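Local coordinates for protein gamma-glutamyltranspeptidase (Ggt) (PDB 5BPK) that probably cleaves gamma-glutamyl bonds, as in glutathione, and transfers the gamma-glutamyl group to water or an acceptor, as an Ntn-hydrolase, at residues 269-274 with 299-304. Numbering follows the deposited sequence.
Sequences GSYRGY and ADLSAL. With EDO (1,2-ethanediol), chain J.
R272 reaches from a beta hairpin to the backbone of A299. Strands 262-271 and 274-278 form the hairpin, and a type I' turn from Y271 to Y274 joins them, with R272 and G273 at its corners. The other side is the loop between helices 285-296 and 309-329. From CB the R272 side chain is extended as far as NE. There it turns, presenting NH1 and NH2 to A299 O. Its CG lies over the centre of the Y271 ring, 4.0 Å above the plane. NE forms a salt bridge with D110 of the other chain. NH2 donates to A299 O at 2.8 Å. It approaches along the carbonyl direction (169°), but the N-H is bent (132°) and the oxygen lies 29° out of the guanidinium plane. NH1 adds a weak bond to the same oxygen. NH2 also donates to Y271 OH (3.1 Å) and packs against L301 CG (3.8 Å). Y271 OH meets L301 CD1 at 3.7 Å. That hydroxyl also bonds D110 of the other chain, while E297 takes the backbone N-H of R272. The contact is thus a short polar bridge beside one leucine. It ties the hairpin tip to the interhelical loop, and D110 of the other chain probably stabilises the charged guanidinium.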
loop_
_atom_site.group_PDB
_atom_site.type_symbol
_atom_site.label_atom_id
_atom_site.label_comp_id
_atom_site.label_asym_id
_atom_site.label_seq_id
_atom_site.Cartn_x
_atom_site.Cartn_y
_atom_site.Cartn_z
ATOM N N GLY A 269 12.138 -1.250 -14.330
ATOM C CA GLY A 269 12.290 -2.405 -15.201
ATOM C C GLY A 269 11.573 -2.215 -16.516
ATOM O O GLY A 269 11.062 -1.137 -16.810
ATOM N N SER A 270 11.571 -3.267 -17.321
ATOM C CA SER A 270 10.873 -3.265 -18.602
ATOM C C SER A 270 10.073 -4.551 -18.755
ATOM O O SER A 270 10.481 -5.625 -18.278
ATOM C CB SER A 270 11.858 -3.127 -19.768
ATOM O OG SER A 270 12.772 -4.217 -19.817
ATOM N N TYR A 271 8.926 -4.421 -19.414
ATOM C CA TYR A 271 8.085 -5.556 -19.745
ATOM C C TYR A 271 7.462 -5.320 -21.121
ATOM O O TYR A 271 6.622 -4.438 -21.294
ATOM C CB TYR A 271 7.011 -5.749 -18.682
ATOM C CG TYR A 271 6.186 -7.003 -18.821
ATOM C CD1 TYR A 271 6.758 -8.258 -18.652
ATOM C CD2 TYR A 271 4.819 -6.935 -19.064
ATOM C CE1 TYR A 271 5.998 -9.408 -18.758
ATOM C CE2 TYR A 271 4.055 -8.067 -19.152
ATOM C CZ TYR A 271 4.647 -9.313 -18.992
ATOM O OH TYR A 271 3.894 -10.463 -19.085
ATOM N N ARG A 272 7.909 -6.098 -22.100
ATOM C CA ARG A 272 7.353 -6.052 -23.463
ATOM C C ARG A 272 7.250 -4.647 -24.056
ATOM O O ARG A 272 6.236 -4.290 -24.662
ATOM C CB ARG A 272 5.992 -6.767 -23.504
ATOM C CG ARG A 272 6.028 -8.153 -22.840
ATOM C CD ARG A 272 4.834 -8.993 -23.229
ATOM N NE ARG A 272 4.630 -10.094 -22.305
ATOM C CZ ARG A 272 5.291 -11.247 -22.308
ATOM N NH1 ARG A 272 6.219 -11.511 -23.226
ATOM N NH2 ARG A 272 5.007 -12.160 -21.385
ATOM N N GLY A 273 8.302 -3.855 -23.872
ATOM C CA GLY A 273 8.373 -2.524 -24.463
ATOM C C GLY A 273 7.843 -1.390 -23.600
ATOM O O GLY A 273 7.895 -0.230 -24.012
ATOM N N TYR A 274 7.313 -1.734 -22.424
ATOM C CA TYR A 274 6.843 -0.754 -21.442
ATOM C C TYR A 274 7.826 -0.636 -20.281
ATOM O O TYR A 274 8.458 -1.627 -19.894
ATOM C CB TYR A 274 5.475 -1.161 -20.878
ATOM C CG TYR A 274 4.365 -1.217 -21.909
ATOM C CD1 TYR A 274 4.149 -2.366 -22.666
ATOM C CD2 TYR A 274 3.521 -0.127 -22.111
ATOM C CE1 TYR A 274 3.119 -2.426 -23.617
ATOM C CE2 TYR A 274 2.489 -0.174 -23.059
ATOM C CZ TYR A 274 2.299 -1.329 -23.804
ATOM O OH TYR A 274 1.288 -1.388 -24.731
ATOM N N ALA A 299 7.681 -15.992 -21.680
ATOM C CA ALA A 299 6.598 -16.713 -22.323
ATOM C C ALA A 299 5.721 -15.744 -23.121
ATOM O O ALA A 299 5.557 -14.588 -22.733
ATOM C CB ALA A 299 5.767 -17.442 -21.267
ATOM N N ASP A 300 5.153 -16.215 -24.228
ATOM C CA ASP A 300 4.123 -15.458 -24.941
ATOM C C ASP A 300 2.782 -15.724 -24.261
ATOM O O ASP A 300 2.019 -16.594 -24.665
ATOM C CB ASP A 300 4.071 -15.851 -26.420
ATOM C CG ASP A 300 3.030 -15.057 -27.203
ATOM O OD1 ASP A 300 2.439 -14.107 -26.642
ATOM O OD2 ASP A 300 2.812 -15.373 -28.392
ATOM N N LEU A 301 2.492 -14.959 -23.219
ATOM C CA LEU A 301 1.260 -15.169 -22.471
ATOM C C LEU A 301 0.024 -14.850 -23.320
ATOM O O LEU A 301 -1.007 -15.513 -23.188
ATOM C CB LEU A 301 1.260 -14.355 -21.183
ATOM C CG LEU A 301 2.366 -14.640 -20.170
ATOM C CD1 LEU A 301 2.158 -13.712 -18.994
ATOM C CD2 LEU A 301 2.419 -16.098 -19.699
ATOM N N SER A 302 0.131 -13.870 -24.219
ATOM C CA SER A 302 -1.016 -13.458 -25.035
ATOM C C SER A 302 -1.586 -14.608 -25.875
ATOM O O SER A 302 -2.772 -14.616 -26.183
ATOM C CB SER A 302 -0.651 -12.287 -25.954
ATOM O OG SER A 302 0.128 -12.722 -27.055
ATOM N N ALA A 303 -0.737 -15.567 -26.245
ATOM C CA ALA A 303 -1.143 -16.665 -27.115
ATOM C C ALA A 303 -2.290 -17.480 -26.531
ATOM O O ALA A 303 -3.203 -17.865 -27.259
ATOM C CB ALA A 303 0.048 -17.582 -27.409
ATOM N N LEU A 304 -2.228 -17.773 -25.232
ATOM C CA LEU A 304 -3.266 -18.572 -24.588
ATOM C C LEU A 304 -4.303 -17.725 -23.867
ATOM O O LEU A 304 -5.407 -18.192 -23.627
ATOM C CB LEU A 304 -2.662 -19.587 -23.617
ATOM C CG LEU A 304 -1.858 -20.705 -24.276
ATOM C CD1 LEU A 304 -1.176 -21.536 -23.220
ATOM C CD2 LEU A 304 -2.743 -21.570 -25.147
HETATM C C1 EDO J . 6.100 0.211 -27.001
HETATM O O1 EDO J . 5.515 1.492 -27.263
HETATM C C2 EDO J . 5.144 -0.631 -26.162
HETATM O O2 EDO J . 5.067 -1.960 -26.691
#